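Local coordinates for protein hemoglobin subunit beta (Mustelus griseus, PDB 1GCV) that carries oxygen from the gills to the peripheral tissues, binding it at haem iron within a tetramer of two alpha and two beta chains, at residues E6-I11 with H67-K72; A27-F32 with F48-H53; K21-Q26 with V102-L107. One frame throughout, in Å; residues are numbered along the deposited sequence.

How the contacts relate
Following the chain from the N terminus, helix 5-17 supplies the first half of contact 1, and helix 20-34 then gives 21-26 to contact 3 and 27-32 to contact 2. Contact 2 closes the shortest loop, joining helix 20-34 to the start of helix 50-66 beside the haem. Contact 1 closes next, where the turn after helix 50-66 meets helix 5-17; contact 3 closes last, on helix 93-108. Contact 2 is nested inside both other loops, whereas contacts 1 and 3 cross. Contacts 2 and 3 touch through the Arg30-Glu103 salt bridge, while contacts 1 and 2 lie on opposite sides of the chain's centre, about 25 Å apart between centres.

Contact 1 (E6-I11 with H67-K72); sequences EERDEI and HMDDVK
Arg8 and Asp69 pair by charge on the outer side of this contact, and Ile11 meets Met68 on the buried side. The salt bridge rests on one carboxylate oxygen: Arg8 NH1 lies 2.8 Å from Asp69 OD2, with a nearly straight N-H...O angle of 166°. It uses the syn lone pair of OD2, which sits in the guanidinium plane, although the two flat groups are turned 58° apart. Arg8 NH2 adds a weak second bond to the same Asp69 OD2, at 3.3 Å, so this oxygen is held by both terminal nitrogens. An extended chain from CG to NE carries the guanidinium across from the helix.

Beneath it, the end of Met68, bent at chi3 (117°), brings CE to 3.2 Å from Ile11 CD1. That is tighter than ordinary van der Waals contact, and its exact value is doubtful. The Met68 carbonyl oxygen accepts a hydrogen bond from Trp3 NE1, while Trp3 also touches the side chains of Arg8, Ile11 and Asp69. Along helix 5-17, Glu7 OE1 is satisfied by Lys122 NZ and Thr4 N, and Glu10 OE1 by Arg108 NH2 and Trp120 NE1. Within 67-72, Asp70 N donates to His67 O at 2.9 Å, closing a type I turn from which Met68 enters the buried side while Asp69 stays at the surface to meet Arg8. The contact belongs to the globin fold, where the first helix, A, packs against the EF corner that follows helix E.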
# COMPACT_ATOMS: atom_id res chain seq x y z
N GLU B 6 -24.69 -7.10 -15.07
CA GLU B 6 -25.03 -5.95 -14.22
C GLU B 6 -23.89 -4.94 -14.16
O GLU B 6 -24.12 -3.73 -14.17
CB GLU B 6 -25.37 -6.40 -12.79
CG GLU B 6 -25.13 -5.29 -11.74
CD GLU B 6 -25.50 -5.68 -10.31
OE1 GLU B 6 -25.06 -6.75 -9.84
OE2 GLU B 6 -26.22 -4.90 -9.65
N GLU B 7 -22.66 -5.44 -14.08
CA GLU B 7 -21.49 -4.58 -14.01
C GLU B 7 -21.28 -3.86 -15.33
O GLU B 7 -20.99 -2.67 -15.35
CB GLU B 7 -20.25 -5.40 -13.67
CG GLU B 7 -20.36 -6.10 -12.34
CD GLU B 7 -19.16 -6.98 -12.06
OE1 GLU B 7 -18.56 -7.49 -13.02
OE2 GLU B 7 -18.82 -7.15 -10.87
N ARG B 8 -21.42 -4.60 -16.43
CA ARG B 8 -21.27 -4.01 -17.75
C ARG B 8 -22.29 -2.88 -17.91
O ARG B 8 -21.96 -1.78 -18.36
CB ARG B 8 -21.54 -5.05 -18.84
CG ARG B 8 -20.58 -6.20 -18.88
CD ARG B 8 -20.95 -7.11 -20.04
NE ARG B 8 -20.14 -8.32 -20.08
CZ ARG B 8 -18.98 -8.41 -20.71
NH1 ARG B 8 -18.29 -9.54 -20.71
NH2 ARG B 8 -18.49 -7.35 -21.35
N ASP B 9 -23.53 -3.17 -17.54
CA ASP B 9 -24.61 -2.20 -17.64
C ASP B 9 -24.39 -0.95 -16.80
O ASP B 9 -24.61 0.16 -17.26
CB ASP B 9 -25.94 -2.86 -17.25
CG ASP B 9 -26.45 -3.82 -18.32
OD1 ASP B 9 -27.45 -4.53 -18.06
OD2 ASP B 9 -25.86 -3.87 -19.41
N GLU B 10 -23.97 -1.14 -15.55
CA GLU B 10 -23.73 -0.01 -14.67
C GLU B 10 -22.68 0.92 -15.26
O GLU B 10 -22.86 2.14 -15.28
CB GLU B 10 -23.25 -0.50 -13.30
CG GLU B 10 -22.56 0.57 -12.46
CD GLU B 10 -23.50 1.66 -11.98
OE1 GLU B 10 -23.03 2.79 -11.72
OE2 GLU B 10 -24.72 1.39 -11.85
N ILE B 11 -21.59 0.34 -15.75
CA ILE B 11 -20.51 1.13 -16.33
C ILE B 11 -20.89 1.78 -17.66
O ILE B 11 -20.71 2.98 -17.84
CB ILE B 11 -19.24 0.26 -16.52
CG1 ILE B 11 -18.57 0.04 -15.16
CG2 ILE B 11 -18.27 0.93 -17.48
CD1 ILE B 11 -18.05 -1.36 -14.94
N HIS B 67 -14.50 -2.11 -25.06
CA HIS B 67 -13.71 -3.33 -25.19
C HIS B 67 -13.32 -3.76 -23.78
O HIS B 67 -12.16 -4.05 -23.51
CB HIS B 67 -12.44 -3.06 -26.00
CG HIS B 67 -12.68 -2.30 -27.27
ND1 HIS B 67 -12.49 -2.85 -28.51
CD2 HIS B 67 -13.09 -1.02 -27.48
CE1 HIS B 67 -12.77 -1.95 -29.44
NE2 HIS B 67 -13.13 -0.83 -28.84
N MET B 68 -14.30 -3.80 -22.89
CA MET B 68 -14.09 -4.15 -21.48
C MET B 68 -13.39 -5.48 -21.22
O MET B 68 -12.81 -5.68 -20.14
CB MET B 68 -15.43 -4.13 -20.73
CG MET B 68 -15.55 -3.03 -19.69
SD MET B 68 -17.24 -2.82 -19.12
CE MET B 68 -17.08 -3.22 -17.41
N ASP B 69 -13.42 -6.39 -22.18
CA ASP B 69 -12.77 -7.68 -21.99
C ASP B 69 -11.35 -7.72 -22.52
O ASP B 69 -10.65 -8.72 -22.34
CB ASP B 69 -13.61 -8.79 -22.62
CG ASP B 69 -14.68 -9.31 -21.69
OD1 ASP B 69 -14.35 -9.74 -20.56
OD2 ASP B 69 -15.87 -9.28 -22.10
N ASP B 70 -10.93 -6.65 -23.17
CA ASP B 70 -9.57 -6.56 -23.69
C ASP B 70 -8.98 -5.17 -23.43
O ASP B 70 -8.45 -4.54 -24.35
CB ASP B 70 -9.51 -6.86 -25.21
CG ASP B 70 -10.85 -7.30 -25.79
OD1 ASP B 70 -11.58 -6.44 -26.32
OD2 ASP B 70 -11.15 -8.52 -25.72
N VAL B 71 -9.08 -4.69 -22.19
CA VAL B 71 -8.55 -3.37 -21.85
C VAL B 71 -7.02 -3.36 -21.88
O VAL B 71 -6.41 -2.35 -22.22
CB VAL B 71 -9.07 -2.88 -20.47
CG1 VAL B 71 -8.41 -1.55 -20.11
CG2 VAL B 71 -10.58 -2.69 -20.50
N LYS B 72 -6.41 -4.49 -21.55
CA LYS B 72 -4.95 -4.61 -21.55
C LYS B 72 -4.37 -4.41 -22.95
O LYS B 72 -3.37 -3.71 -23.10
CB LYS B 72 -4.52 -5.98 -21.02
CG LYS B 72 -4.21 -6.00 -19.54
CD LYS B 72 -3.98 -7.43 -19.07
CE LYS B 72 -4.69 -7.70 -17.76
NZ LYS B 72 -3.74 -8.14 -16.71

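Contact 2 (A27-F32 with F48-H53); sequences ALDRMF and FRSSIH. With HEM (protoporphyrin IX containing Fe), chain F.
Distal His53 touches Leu28 and the haem with different atoms of one imidazole: CD2 meets Leu28 CD1 at 3.8 Å, and CE1 comes within 3.6 Å of HEM C4D. Both approaches are at the edge of the ring. This is the crossing of helices B and E in the globin fold, which forms part of the distal wall of the oxygen pocket. With CG anti to the backbone N (chi1 -160°), the His53 ring is set between Leu28 and the haem, and its side chain crosses that of Leu28 at about a right angle. The same Leu28 methyl, CD1, also packs against the backbone oxygen of Ser50, where the two segments come nearest.

Next to Leu28 in sequence, Asp29 accepts through OD1 a hydrogen bond from Ser50 OG at 2.8 Å, the hydroxyl approaching from above the carboxylate plane, 37° out of it. Arg49 NH1, 5.0 Å from Asp29 OD2, makes no salt bridge, though its charge may weakly stabilise the carboxylate. An alanine in place of Asp29 would probably leave the Ser50 hydroxyl without this acceptor and free to turn, removing the polar tie between the helices.

Ser50 OG also lies in the plane of the Phe32 ring, at its edge near CE2. Phe32 and Phe48 reach toward each other tip to tip, their planes 74° apart, with Phe32 CE2 3.9 Å from Phe48 CE1. Phe42 meets both rings and packs edge-to-face with His53, extending the aromatic cluster beside the haem. At the pocket itself, His53 NE2 stands 4.3 Å from HEM FE, too far to coordinate the iron of this deoxy form.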
# COMPACT_ATOMS: atom_id res chain seq x y z
N ALA B 27 -12.55 15.73 -10.79
CA ALA B 27 -11.74 14.70 -10.15
C ALA B 27 -10.27 15.07 -10.26
O ALA B 27 -9.49 14.83 -9.34
CB ALA B 27 -11.99 13.34 -10.79
N LEU B 28 -9.89 15.66 -11.39
CA LEU B 28 -8.51 16.08 -11.61
C LEU B 28 -8.17 17.21 -10.66
O LEU B 28 -7.12 17.20 -10.01
CB LEU B 28 -8.32 16.53 -13.06
CG LEU B 28 -7.96 15.41 -14.04
CD1 LEU B 28 -8.19 15.88 -15.45
CD2 LEU B 28 -6.51 14.99 -13.85
N ASP B 29 -9.05 18.20 -10.57
CA ASP B 29 -8.85 19.34 -9.69
C ASP B 29 -8.79 18.88 -8.22
O ASP B 29 -8.01 19.40 -7.42
CB ASP B 29 -9.98 20.36 -9.87
CG ASP B 29 -9.83 21.18 -11.15
OD1 ASP B 29 -8.69 21.34 -11.66
OD2 ASP B 29 -10.86 21.67 -11.66
N ARG B 30 -9.63 17.91 -7.87
CA ARG B 30 -9.66 17.37 -6.52
C ARG B 30 -8.30 16.73 -6.25
O ARG B 30 -7.70 16.94 -5.20
CB ARG B 30 -10.76 16.31 -6.39
CG ARG B 30 -10.89 15.72 -5.00
CD ARG B 30 -12.11 14.82 -4.90
NE ARG B 30 -13.35 15.57 -5.10
CZ ARG B 30 -14.02 16.19 -4.14
NH1 ARG B 30 -13.57 16.16 -2.89
NH2 ARG B 30 -15.13 16.86 -4.42
N MET B 31 -7.82 15.97 -7.23
CA MET B 31 -6.54 15.28 -7.12
C MET B 31 -5.36 16.23 -6.90
O MET B 31 -4.47 15.94 -6.09
CB MET B 31 -6.28 14.43 -8.37
CG MET B 31 -5.01 13.60 -8.30
SD MET B 31 -4.64 12.74 -9.83
CE MET B 31 -4.17 14.10 -10.87
N PHE B 32 -5.35 17.35 -7.62
CA PHE B 32 -4.27 18.33 -7.50
C PHE B 32 -4.24 18.99 -6.12
O PHE B 32 -3.20 19.47 -5.69
CB PHE B 32 -4.41 19.42 -8.57
CG PHE B 32 -4.23 18.92 -9.98
CD1 PHE B 32 -3.33 17.89 -10.26
CD2 PHE B 32 -4.97 19.47 -11.03
CE1 PHE B 32 -3.18 17.41 -11.56
CE2 PHE B 32 -4.82 19.00 -12.33
CZ PHE B 32 -3.92 17.97 -12.59
N PHE B 48 -1.82 23.77 -20.07
CA PHE B 48 -2.62 22.64 -19.62
C PHE B 48 -3.94 23.15 -19.06
O PHE B 48 -4.00 24.20 -18.42
CB PHE B 48 -1.87 21.86 -18.53
CG PHE B 48 -2.74 20.94 -17.74
CD1 PHE B 48 -3.37 21.38 -16.58
CD2 PHE B 48 -2.96 19.63 -18.16
CE1 PHE B 48 -4.20 20.53 -15.84
CE2 PHE B 48 -3.79 18.78 -17.43
CZ PHE B 48 -4.41 19.23 -16.27
N ARG B 49 -5.01 22.40 -19.31
CA ARG B 49 -6.34 22.75 -18.84
C ARG B 49 -7.01 21.47 -18.33
O ARG B 49 -7.01 20.46 -19.03
CB ARG B 49 -7.18 23.34 -19.98
CG ARG B 49 -7.84 24.67 -19.67
CD ARG B 49 -8.98 24.52 -18.67
NE ARG B 49 -8.85 25.42 -17.52
CZ ARG B 49 -9.12 25.08 -16.27
NH1 ARG B 49 -9.56 23.86 -15.98
NH2 ARG B 49 -8.96 25.97 -15.30
N SER B 50 -7.55 21.51 -17.11
CA SER B 50 -8.22 20.34 -16.53
C SER B 50 -9.36 19.86 -17.43
O SER B 50 -9.57 18.65 -17.61
CB SER B 50 -8.78 20.67 -15.15
OG SER B 50 -7.74 20.86 -14.22
N SER B 51 -10.11 20.81 -17.97
CA SER B 51 -11.25 20.54 -18.84
C SER B 51 -10.88 19.74 -20.09
O SER B 51 -11.57 18.79 -20.46
CB SER B 51 -11.90 21.85 -19.28
OG SER B 51 -12.75 22.35 -18.26
N ILE B 52 -9.81 20.16 -20.75
CA ILE B 52 -9.36 19.50 -21.97
C ILE B 52 -8.80 18.12 -21.65
O ILE B 52 -9.12 17.13 -22.32
CB ILE B 52 -8.27 20.36 -22.69
CG1 ILE B 52 -8.90 21.67 -23.18
CG2 ILE B 52 -7.66 19.58 -23.85
CD1 ILE B 52 -10.29 21.51 -23.81
N HIS B 53 -7.97 18.06 -20.61
CA HIS B 53 -7.34 16.81 -20.19
C HIS B 53 -8.40 15.78 -19.81
O HIS B 53 -8.31 14.61 -20.21
CB HIS B 53 -6.42 17.08 -19.00
CG HIS B 53 -5.47 15.90 -18.94
ND1 HIS B 53 -4.72 15.47 -20.03
CD2 HIS B 53 -5.31 15.08 -17.82
CE1 HIS B 53 -4.10 14.39 -19.56
NE2 HIS B 53 -4.40 14.14 -18.33
CHA HEM F . -1.86 12.01 -21.45
CHB HEM F . -5.23 8.67 -20.41
CHC HEM F . -4.05 9.03 -15.70
CHD HEM F . -0.62 12.29 -16.76
C1A HEM F . -2.90 11.09 -21.55
C2A HEM F . -3.61 10.77 -22.77
C3A HEM F . -4.54 9.84 -22.48
C4A HEM F . -4.44 9.59 -21.07
CMA HEM F . -5.48 9.13 -23.45
CAA HEM F . -3.38 11.35 -24.14
CBA HEM F . -2.34 10.50 -24.83
CGA HEM F . -1.60 11.27 -25.89
O1A HEM F . -1.52 10.78 -27.03
O2A HEM F . -1.08 12.37 -25.58
C1B HEM F . -5.15 8.43 -19.06
C2B HEM F . -6.06 7.53 -18.39
C3B HEM F . -5.79 7.66 -17.03
C4B HEM F . -4.65 8.61 -16.91
CMB HEM F . -7.07 6.60 -19.08
CAB HEM F . -6.53 7.07 -16.00
CBB HEM F . -5.97 6.30 -14.97
C1C HEM F . -2.98 9.93 -15.58
C2C HEM F . -2.43 10.42 -14.30
C3C HEM F . -1.41 11.28 -14.63
C4C HEM F . -1.40 11.38 -16.08
CMC HEM F . -2.94 10.13 -12.89
CAC HEM F . -0.48 11.88 -13.77
CBC HEM F . -0.80 12.53 -12.56
C1D HEM F . -0.65 12.46 -18.13
C2D HEM F . 0.14 13.46 -18.81
C3D HEM F . -0.23 13.42 -20.11
C4D HEM F . -1.20 12.34 -20.25
CMD HEM F . 1.21 14.34 -18.18
CAD HEM F . 0.24 14.35 -21.22
CBD HEM F . -0.23 15.78 -20.99
CGD HEM F . -0.55 16.50 -22.27
O1D HEM F . -1.34 17.48 -22.21
O2D HEM F . -0.02 16.11 -23.33
NA HEM F . -3.40 10.33 -20.49
NB HEM F . -4.26 9.06 -18.17
NC HEM F . -2.32 10.52 -16.67
ND HEM F . -1.45 11.75 -19.02
FE HEM F . -2.68 10.22 -18.63

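Contact 3 (K21-Q26 with V102-L107); sequences KTVVTQ and VELAYL
Val23 and Glu103 lie where the two segments come nearest, and their side chains slide past each other in opposite directions. Val23 CG1 rests 3.8 Å from Glu103 CB, while the other methyl, CG2, meets Leu107 CD2 at 4.1 Å, the two side chains crossing at about a right angle. The short segments cross at 122°, with their axes 9.5 Å apart at closest approach. Farther along, Thr25 OG1 bonds back to Lys21 O, on the opposite face of that carbonyl from the backbone N of Thr25.

Gln26 supplies the polar end. Its NE2 donates to Glu103 OE2 at 3.3 Å, with the acceptor near the amide plane but the donor 59° out of the carboxylate plane. A water bridges Gln26 O and Glu103 OE1, and the bend of Glu103 at chi2 (-58°) sets its CD against Gln26 CB. Glu103 OE1 has a stronger partner in Arg30 NE, a salt bridge; the other end of Arg30 bonds Phe116 O and His121 ND1 of a neighbouring subunit. With an amide, a water and a guanidinium around it, the buried carboxylate of this B/G helix crossing is likely to stay ionised.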
# COMPACT_ATOMS: atom_id res chain seq x y z
N LYS B 21 -17.28 13.95 -18.46
CA LYS B 21 -16.26 14.96 -18.73
C LYS B 21 -16.18 15.91 -17.53
O LYS B 21 -15.09 16.24 -17.06
CB LYS B 21 -16.61 15.75 -20.01
CG LYS B 21 -15.40 16.28 -20.80
CD LYS B 21 -15.66 17.67 -21.38
CE LYS B 21 -14.70 17.98 -22.52
NZ LYS B 21 -14.29 19.42 -22.57
N THR B 22 -17.33 16.32 -17.02
CA THR B 22 -17.37 17.22 -15.88
C THR B 22 -16.90 16.48 -14.64
O THR B 22 -16.16 17.03 -13.83
CB THR B 22 -18.79 17.75 -15.63
OG1 THR B 22 -19.12 18.68 -16.67
CG2 THR B 22 -18.89 18.46 -14.29
N VAL B 23 -17.34 15.24 -14.49
CA VAL B 23 -16.95 14.44 -13.34
C VAL B 23 -15.44 14.31 -13.30
O VAL B 23 -14.81 14.53 -12.26
CB VAL B 23 -17.59 13.04 -13.39
CG1 VAL B 23 -16.99 12.15 -12.31
CG2 VAL B 23 -19.09 13.15 -13.20
N VAL B 24 -14.84 13.96 -14.44
CA VAL B 24 -13.40 13.79 -14.50
C VAL B 24 -12.66 15.12 -14.34
O VAL B 24 -11.57 15.15 -13.78
CB VAL B 24 -12.97 13.09 -15.82
CG1 VAL B 24 -11.45 13.08 -15.94
CG2 VAL B 24 -13.50 11.65 -15.83
N THR B 25 -13.26 16.22 -14.80
CA THR B 25 -12.63 17.54 -14.66
C THR B 25 -12.50 17.88 -13.19
O THR B 25 -11.45 18.34 -12.74
CB THR B 25 -13.47 18.66 -15.33
OG1 THR B 25 -13.51 18.46 -16.74
CG2 THR B 25 -12.86 20.02 -15.03
N GLN B 26 -13.57 17.64 -12.45
CA GLN B 26 -13.58 17.92 -11.02
C GLN B 26 -12.70 16.93 -10.25
O GLN B 26 -12.15 17.27 -9.20
CB GLN B 26 -15.01 17.88 -10.50
CG GLN B 26 -15.79 19.15 -10.82
CD GLN B 26 -17.29 18.94 -10.85
OE1 GLN B 26 -18.00 19.57 -11.64
NE2 GLN B 26 -17.78 18.06 -9.99
N VAL B 102 -14.88 9.50 -5.74
CA VAL B 102 -15.40 10.47 -4.78
C VAL B 102 -16.40 11.40 -5.48
O VAL B 102 -17.43 11.76 -4.91
CB VAL B 102 -14.28 11.32 -4.16
CG1 VAL B 102 -14.86 12.55 -3.49
CG2 VAL B 102 -13.50 10.48 -3.15
N GLU B 103 -16.08 11.79 -6.72
CA GLU B 103 -16.96 12.66 -7.50
C GLU B 103 -18.24 11.91 -7.90
O GLU B 103 -19.31 12.50 -7.94
CB GLU B 103 -16.26 13.17 -8.77
CG GLU B 103 -15.15 14.19 -8.53
CD GLU B 103 -15.62 15.42 -7.80
OE1 GLU B 103 -14.79 16.08 -7.15
OE2 GLU B 103 -16.83 15.73 -7.87
N LEU B 104 -18.12 10.62 -8.22
CA LEU B 104 -19.31 9.84 -8.58
C LEU B 104 -20.20 9.72 -7.35
O LEU B 104 -21.43 9.79 -7.45
CB LEU B 104 -18.92 8.45 -9.07
CG LEU B 104 -18.56 8.31 -10.55
CD1 LEU B 104 -18.19 6.88 -10.82
CD2 LEU B 104 -19.72 8.74 -11.43
N ALA B 105 -19.58 9.55 -6.18
CA ALA B 105 -20.29 9.43 -4.91
C ALA B 105 -20.99 10.74 -4.58
O ALA B 105 -22.14 10.75 -4.14
CB ALA B 105 -19.31 9.07 -3.79
N TYR B 106 -20.28 11.83 -4.78
CA TYR B 106 -20.82 13.15 -4.52
C TYR B 106 -21.96 13.49 -5.47
O TYR B 106 -22.89 14.22 -5.11
CB TYR B 106 -19.72 14.19 -4.66
CG TYR B 106 -20.17 15.56 -4.22
CD1 TYR B 106 -20.50 15.80 -2.89
CD2 TYR B 106 -20.27 16.60 -5.13
CE1 TYR B 106 -20.91 17.05 -2.48
CE2 TYR B 106 -20.68 17.85 -4.73
CZ TYR B 106 -21.00 18.07 -3.40
OH TYR B 106 -21.41 19.33 -3.00
N LEU B 107 -21.89 12.97 -6.68
CA LEU B 107 -22.91 13.22 -7.69
C LEU B 107 -24.16 12.36 -7.49
O LEU B 107 -25.28 12.87 -7.56
CB LEU B 107 -22.34 12.98 -9.09
CG LEU B 107 -23.31 13.19 -10.26
CD1 LEU B 107 -23.53 14.68 -10.48
CD2 LEU B 107 -22.76 12.53 -11.51
O HOH W 1 -13.69 18.62 -7.12